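Local coordinates for protein SnoaL-like polyketide cyclase (PDB 3EHC) that is of unknown function but belongs to the SnoaL-like polyketide cyclase family of the NTF2 clan, so it may act on a polyketide-like substrate, at residues T70-L76 and V102-F106; R75-T81 and R95-H101. One frame throughout, in Å; residues are numbered along the deposited sequence. Where two conformers were deposited one is given.

Contact 1. Residues T70-L76 and V102-F106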
loop_
_atom_site.group_PDB
_atom_site.type_symbol
_atom_site.label_atom_id
_atom_site.label_comp_id
_atom_site.label_asym_id
_atom_site.label_seq_id
_atom_site.Cartn_x
_atom_site.Cartn_y
_atom_site.Cartn_z
ATOM N N THR B 70 -15.219 -0.313 -9.996
ATOM C CA THR B 70 -14.571 -1.613 -10.200
ATOM C C THR B 70 -13.439 -1.906 -9.243
ATOM O O THR B 70 -13.011 -3.053 -9.156
ATOM C CB THR B 70 -14.074 -1.792 -11.673
ATOM O OG1 THR B 70 -13.037 -0.847 -11.970
ATOM C CG2 THR B 70 -15.255 -1.637 -12.671
ATOM N N ARG B 71 -12.951 -0.902 -8.522
ATOM C CA ARG B 71 -11.744 -1.093 -7.726
ATOM C C ARG B 71 -11.884 -0.561 -6.309
ATOM O O ARG B 71 -12.624 0.385 -6.061
ATOM C CB ARG B 71 -10.567 -0.425 -8.423
ATOM C CG ARG B 71 -10.239 -0.967 -9.808
ATOM C CD ARG B 71 -9.017 -0.248 -10.388
ATOM N NE ARG B 71 -7.969 -1.187 -10.811
ATOM C CZ ARG B 71 -7.699 -1.524 -12.077
ATOM N NH1 ARG B 71 -8.392 -0.998 -13.092
ATOM N NH2 ARG B 71 -6.731 -2.410 -12.332
ATOM N N LEU B 72 -11.161 -1.189 -5.386
ATOM C CA LEU B 72 -11.110 -0.722 -3.988
ATOM C C LEU B 72 -9.665 -0.783 -3.492
ATOM O O LEU B 72 -8.946 -1.752 -3.777
ATOM C CB LEU B 72 -12.068 -1.524 -3.071
ATOM C CG LEU B 72 -12.128 -1.190 -1.571
ATOM C CD1 LEU B 72 -13.500 -1.416 -1.007
ATOM C CD2 LEU B 72 -11.065 -2.017 -0.770
ATOM N N ALA B 73 -9.241 0.281 -2.809
ATOM C CA ALA B 73 -7.951 0.323 -2.129
ATOM C C ALA B 73 -8.226 0.440 -0.625
ATOM O O ALA B 73 -9.033 1.294 -0.199
ATOM C CB ALA B 73 -7.151 1.499 -2.623
ATOM N N ALA B 74 -7.565 -0.413 0.168
ATOM C CA ALA B 74 -7.718 -0.421 1.636
ATOM C C ALA B 74 -6.375 -0.221 2.343
ATOM O O ALA B 74 -5.374 -0.811 1.950
ATOM C CB ALA B 74 -8.372 -1.739 2.100
ATOM N N ARG B 75 -6.355 0.648 3.358
ATOM C CA ARG B 75 -5.316 0.632 4.378
ATOM C C ARG B 75 -5.890 -0.124 5.572
ATOM O O ARG B 75 -6.809 0.346 6.212
ATOM C CB ARG B 75 -4.896 2.036 4.783
ATOM C CG ARG B 75 -3.908 2.082 5.923
ATOM C CD ARG B 75 -3.597 3.566 6.191
ATOM N NE ARG B 75 -2.957 3.800 7.469
ATOM C CZ ARG B 75 -1.655 3.623 7.676
ATOM N NH1 ARG B 75 -0.832 3.232 6.696
ATOM N NH2 ARG B 75 -1.171 3.883 8.852
ATOM N N LEU B 76 -5.325 -1.300 5.833
ATOM C CA LEU B 76 -5.689 -2.173 6.925
ATOM C C LEU B 76 -4.609 -2.045 7.984
ATOM O O LEU B 76 -3.417 -2.052 7.652
ATOM C CB LEU B 76 -5.690 -3.626 6.444
ATOM C CG LEU B 76 -6.582 -3.949 5.247
ATOM C CD1 LEU B 76 -6.285 -5.325 4.627
ATOM C CD2 LEU B 76 -7.968 -3.845 5.767
ATOM N N VAL B 102 -3.524 -2.417 0.132
ATOM C CA VAL B 102 -3.944 -3.428 -0.820
ATOM C C VAL B 102 -4.968 -2.858 -1.811
ATOM O O VAL B 102 -5.855 -2.104 -1.446
ATOM C CB VAL B 102 -4.436 -4.719 -0.057
ATOM C CG1 VAL B 102 -5.444 -4.346 0.977
ATOM C CG2 VAL B 102 -4.922 -5.864 -1.033
ATOM N N PHE B 103 -4.763 -3.197 -3.077
ATOM C CA PHE B 103 -5.677 -2.884 -4.189
ATOM C C PHE B 103 -6.434 -4.144 -4.637
ATOM O O PHE B 103 -5.846 -5.224 -4.746
ATOM C CB PHE B 103 -4.898 -2.311 -5.399
ATOM C CG PHE B 103 -4.382 -0.939 -5.175
ATOM C CD1 PHE B 103 -3.176 -0.743 -4.506
ATOM C CD2 PHE B 103 -5.110 0.182 -5.572
ATOM C CE1 PHE B 103 -2.720 0.531 -4.243
ATOM C CE2 PHE B 103 -4.612 1.481 -5.307
ATOM C CZ PHE B 103 -3.447 1.631 -4.653
ATOM N N TYR B 104 -7.730 -3.986 -4.878
ATOM C CA TYR B 104 -8.585 -5.058 -5.384
ATOM C C TYR B 104 -9.254 -4.642 -6.685
ATOM O O TYR B 104 -9.778 -3.530 -6.800
ATOM C CB TYR B 104 -9.683 -5.425 -4.390
ATOM C CG TYR B 104 -9.202 -5.809 -3.001
ATOM C CD1 TYR B 104 -8.981 -4.835 -2.038
ATOM C CD2 TYR B 104 -8.978 -7.147 -2.654
ATOM C CE1 TYR B 104 -8.567 -5.161 -0.762
ATOM C CE2 TYR B 104 -8.536 -7.496 -1.364
ATOM C CZ TYR B 104 -8.342 -6.484 -0.418
ATOM O OH TYR B 104 -7.919 -6.777 0.867
ATOM N N ASP B 105 -9.207 -5.539 -7.668
ATOM C CA ASP B 105 -9.964 -5.387 -8.889
ATOM C C ASP B 105 -11.136 -6.354 -8.716
ATOM O O ASP B 105 -10.930 -7.542 -8.483
ATOM C CB ASP B 105 -9.062 -5.683 -10.096
ATOM C CG ASP B 105 -9.686 -5.312 -11.448
ATOM O OD1 ASP B 105 -10.634 -4.463 -11.558
ATOM O OD2 ASP B 105 -9.198 -5.918 -12.439
ATOM N N PHE B 106 -12.357 -5.815 -8.766
ATOM C CA PHE B 106 -13.591 -6.592 -8.640
ATOM C C PHE B 106 -14.152 -6.912 -10.021
ATOM O O PHE B 106 -14.048 -6.099 -10.943
ATOM C CB PHE B 106 -14.644 -5.826 -7.834
ATOM C CG PHE B 106 -14.489 -5.958 -6.359
ATOM C CD1 PHE B 106 -13.568 -5.160 -5.673
ATOM C CD2 PHE B 106 -15.242 -6.889 -5.652
ATOM C CE1 PHE B 106 -13.399 -5.281 -4.307
ATOM C CE2 PHE B 106 -15.090 -7.022 -4.295
ATOM C CZ PHE B 106 -14.156 -6.203 -3.613
#

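Contact 2. Residues R75-T81 and R95-H101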
loop_
_atom_site.group_PDB
_atom_site.type_symbol
_atom_site.label_atom_id
_atom_site.label_comp_id
_atom_site.label_asym_id
_atom_site.label_seq_id
_atom_site.Cartn_x
_atom_site.Cartn_y
_atom_site.Cartn_z
ATOM N N ARG B 75 -6.355 0.648 3.358
ATOM C CA ARG B 75 -5.316 0.632 4.378
ATOM C C ARG B 75 -5.890 -0.124 5.572
ATOM O O ARG B 75 -6.809 0.346 6.212
ATOM C CB ARG B 75 -4.896 2.036 4.783
ATOM C CG ARG B 75 -3.908 2.082 5.923
ATOM C CD ARG B 75 -3.597 3.566 6.191
ATOM N NE ARG B 75 -2.957 3.800 7.469
ATOM C CZ ARG B 75 -1.655 3.623 7.676
ATOM N NH1 ARG B 75 -0.832 3.232 6.696
ATOM N NH2 ARG B 75 -1.171 3.883 8.852
ATOM N N LEU B 76 -5.325 -1.300 5.833
ATOM C CA LEU B 76 -5.689 -2.173 6.925
ATOM C C LEU B 76 -4.609 -2.045 7.984
ATOM O O LEU B 76 -3.417 -2.052 7.652
ATOM C CB LEU B 76 -5.690 -3.626 6.444
ATOM C CG LEU B 76 -6.582 -3.949 5.247
ATOM C CD1 LEU B 76 -6.285 -5.325 4.627
ATOM C CD2 LEU B 76 -7.968 -3.845 5.767
ATOM N N PHE B 77 -5.043 -1.975 9.240
ATOM C CA PHE B 77 -4.192 -1.874 10.388
ATOM C C PHE B 77 -4.301 -3.173 11.213
ATOM O O PHE B 77 -5.408 -3.666 11.484
ATOM C CB PHE B 77 -4.595 -0.647 11.220
ATOM C CG PHE B 77 -3.922 -0.603 12.560
ATOM C CD1 PHE B 77 -2.543 -0.450 12.636
ATOM C CD2 PHE B 77 -4.657 -0.772 13.741
ATOM C CE1 PHE B 77 -1.895 -0.436 13.844
ATOM C CE2 PHE B 77 -4.006 -0.755 14.986
ATOM C CZ PHE B 77 -2.622 -0.594 15.033
ATOM N N PHE B 78 -3.136 -3.738 11.541
ATOM C CA PHE B 78 -3.034 -4.963 12.336
ATOM C C PHE B 78 -2.305 -4.706 13.625
ATOM O O PHE B 78 -1.316 -3.978 13.659
ATOM C CB PHE B 78 -2.296 -6.052 11.566
ATOM C CG PHE B 78 -3.006 -6.500 10.337
ATOM C CD1 PHE B 78 -3.988 -7.478 10.408
ATOM C CD2 PHE B 78 -2.677 -5.945 9.078
ATOM C CE1 PHE B 78 -4.653 -7.894 9.254
ATOM C CE2 PHE B 78 -3.300 -6.356 7.927
ATOM C CZ PHE B 78 -4.288 -7.327 7.997
ATOM N N ASP B 79 -2.833 -5.308 14.681
ATOM C CA ASP B 79 -2.259 -5.302 16.005
ATOM C C ASP B 79 -2.431 -6.740 16.522
ATOM O O ASP B 79 -3.501 -7.131 16.952
ATOM C CB ASP B 79 -3.019 -4.271 16.852
ATOM C CG ASP B 79 -2.407 -4.030 18.225
ATOM O OD1 ASP B 79 -1.411 -4.681 18.589
ATOM O OD2 ASP B 79 -2.935 -3.148 18.942
ATOM N N CYS B 80 -1.382 -7.538 16.397
ATOM C CA CYS B 80 -1.505 -8.980 16.497
ATOM C C CYS B 80 -0.200 -9.633 16.979
ATOM O O CYS B 80 0.787 -8.931 17.231
ATOM C CB CYS B 80 -1.965 -9.522 15.148
ATOM S SG CYS B 80 -0.844 -9.164 13.840
ATOM N N THR B 81 -0.218 -10.965 17.109
ATOM C CA THR B 81 0.819 -11.707 17.807
ATOM C C THR B 81 1.203 -12.956 16.987
ATOM O O THR B 81 0.708 -14.050 17.225
ATOM C CB THR B 81 0.329 -12.039 19.274
ATOM O OG1 THR B 81 -0.403 -10.931 19.841
ATOM C CG2 THR B 81 1.463 -12.375 20.202
ATOM N N ARG B 95 3.731 -9.101 20.343
ATOM C CA ARG B 95 2.697 -8.276 19.735
ATOM C C ARG B 95 3.290 -7.140 18.898
ATOM O O ARG B 95 4.166 -6.397 19.369
ATOM C CB ARG B 95 1.799 -7.665 20.817
ATOM C CG ARG B 95 0.745 -6.706 20.257
ATOM C CD ARG B 95 -0.303 -6.347 21.295
ATOM N NE ARG B 95 -1.273 -7.443 21.349
ATOM C CZ ARG B 95 -2.568 -7.361 21.027
ATOM N NH1 ARG B 95 -3.091 -6.194 20.658
ATOM N NH2 ARG B 95 -3.368 -8.443 21.114
ATOM N N VAL B 96 2.810 -6.992 17.663
ATOM C CA VAL B 96 3.368 -6.010 16.743
ATOM C C VAL B 96 2.228 -5.348 15.998
ATOM O O VAL B 96 1.170 -5.925 15.840
ATOM C CB VAL B 96 4.401 -6.645 15.743
ATOM C CG1 VAL B 96 5.754 -7.058 16.465
ATOM C CG2 VAL B 96 3.781 -7.819 14.991
ATOM N N GLN B 97 2.437 -4.097 15.599
ATOM C CA GLN B 97 1.472 -3.339 14.828
ATOM C C GLN B 97 2.078 -3.005 13.459
ATOM O O GLN B 97 3.216 -2.558 13.357
ATOM C CB GLN B 97 1.054 -2.042 15.517
ATOM C CG GLN B 97 0.324 -2.213 16.829
ATOM C CD GLN B 97 1.296 -2.475 17.940
ATOM O OE1 GLN B 97 2.355 -1.875 17.963
ATOM N NE2 GLN B 97 0.963 -3.396 18.847
ATOM N N PHE B 98 1.323 -3.253 12.415
ATOM C CA PHE B 98 1.765 -2.922 11.075
ATOM C C PHE B 98 0.565 -2.781 10.169
ATOM O O PHE B 98 -0.499 -3.322 10.440
ATOM C CB PHE B 98 2.675 -4.023 10.525
ATOM C CG PHE B 98 2.035 -5.379 10.493
ATOM C CD1 PHE B 98 2.072 -6.198 11.601
ATOM C CD2 PHE B 98 1.414 -5.842 9.355
ATOM C CE1 PHE B 98 1.476 -7.426 11.588
ATOM C CE2 PHE B 98 0.831 -7.079 9.339
ATOM C CZ PHE B 98 0.859 -7.877 10.458
ATOM N N CYS B 99 0.744 -2.059 9.074
ATOM C CA CYS B 99 -0.335 -1.890 8.114
ATOM C C CYS B 99 -0.069 -2.668 6.840
ATOM O O CYS B 99 1.062 -3.055 6.548
ATOM C CB CYS B 99 -0.537 -0.419 7.789
ATOM S SG CYS B 99 -1.219 0.510 9.126
ATOM N N GLU B 100 -1.149 -2.896 6.106
ATOM C CA GLU B 100 -1.118 -3.477 4.772
ATOM C C GLU B 100 -1.897 -2.518 3.858
ATOM O O GLU B 100 -2.989 -2.065 4.216
ATOM C CB GLU B 100 -1.798 -4.836 4.763
ATOM C CG GLU B 100 -1.698 -5.583 3.427
ATOM C CD GLU B 100 -2.611 -6.816 3.357
ATOM O OE1 GLU B 100 -3.137 -7.248 4.403
ATOM O OE2 GLU B 100 -2.797 -7.362 2.244
ATOM N N HIS B 101 -1.311 -2.201 2.703
ATOM C CA HIS B 101 -1.970 -1.410 1.666
ATOM C C HIS B 101 -2.253 -2.300 0.471
ATOM O O HIS B 101 -1.354 -2.850 -0.151
ATOM C CB HIS B 101 -1.107 -0.260 1.225
ATOM C CG HIS B 101 -0.979 0.816 2.257
ATOM N ND1 HIS B 101 -0.401 2.035 1.992
ATOM C CD2 HIS B 101 -1.350 0.847 3.557
ATOM C CE1 HIS B 101 -0.438 2.783 3.079
ATOM N NE2 HIS B 101 -1.010 2.083 4.041
#

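Contact 1. Residues T70-L76 and V102-F106
Residues 71-76 and 102-106 are parts of neighbouring antiparallel strands, 71-80 and 96-107. Their axes approach to 4.7 Å and their N-to-C directions differ by 159°. Leu-72 and Tyr-104 form a hydrogen-bonded pair, with Leu-72 N to Tyr-104 O at 3.1 Å and Tyr-104 N to Leu-72 O at 2.8 Å. Ala-74 and Val-102 form the next one, with Ala-74 N to Val-102 O at 2.9 Å and Val-102 N to Ala-74 O at 3.1 Å. A fifth bond, Phe-106 N to Thr-70 O at 2.9 Å, carries the ladder past the start of the first strand. Arg-71 with Asp-105 and Ala-73 with Phe-103 are non-hydrogen-bonded pairs. Successive side chains point to opposite faces.

Leu-72, Ala-74, Val-102 and Tyr-104 share one face. Leu-72 CD2 lies 3.7 Å from Tyr-104 CD1, and Leu-76 CD1 packs 3.9 Å from Val-102 CG1. Helix 5-17 packs on this side, where Tyr-104 OH is hydrogen-bonded to Tyr-9 OH. The other face carries Arg-71, Ala-73, Phe-103 and Asp-105. Ala-73 CB touches Phe-103 CE2 at 3.7 Å. Arg-71 NE and Asp-105 OD1 are 4.3 Å apart, with the oxygen over the guanidinium face, so they attract by charge alone. The second subunit packs against this face: its His-101 meets the Phe-103 ring edge-to-face, and its Ala-73 meets Ala-73.

A curved sheet with a helix on one face and a partner subunit on the other is characteristic of the NTF2-like alpha+beta fold and its dimers.

Contact 2. Residues R75-T81 and R95-H101
Arg-95, Phe-78 and Arg-75 bury the largest areas in this antiparallel pairing, at 84, 80 and 75 Å². Phe-78 lies near the end of strand 71-80, in a hydrogen-bonded pair with Phe-98. Phe-78 N to Phe-98 O is 2.9 Å and Phe-98 N to Phe-78 O is 3.0 Å. The two rings are nearly parallel but slid apart, with centroids 5.3 Å from each other. Phe-78 CB instead makes a CH-pi contact, 3.9 Å from the Phe-98 ring centroid. Phe-60 meets the Phe-78 ring edge-to-face.

Arg-75 lies on the other face. Its NH1 donates to His-101 NE2 at 2.9 Å, and Cys-99 SG lies over its guanidinium, 3.4 Å from Arg-75 NH2. Its NE forms a salt bridge with Glu-63.

Arg-95 lies just before strand 96-107, ending a connection that carries a small two-stranded sheet. Its NH1 forms a salt bridge with Asp-79 OD1 at 3.1 Å, weak as a hydrogen bond. Gln-97 NE2 gives Asp-79 OD1 a straighter bond of 2.7 Å.

This is an antiparallel pairing of two long strands in the main sheet of an NTF2-like fold. The Phe-78 face is mostly apolar, despite Glu-100; the Arg-75 face is mostly polar, despite Phe-77.

In the fold
Both contacts join strand 71-80 to strand 96-107, and their centres lie about 17 Å apart. Contact 2 is nested inside the loop closed by contact 1, nearer the connection between the strands. The pairs follow without a break from Ala-74 with Val-102 to Arg-75 with His-101, so one ladder runs through both. Contact 1 is mostly buried. Contact 2 is partly buried and has the larger interface, 820 against 530 Å². In contact 1 the charged pair makes no salt bridge, and the rest is mostly apolar. Contact 2 adds side-chain hydrogen bonds and a salt bridge on one face, with aromatic packing on the other. Its dimer contacts come next to contact 1, through Arg-75 and His-101.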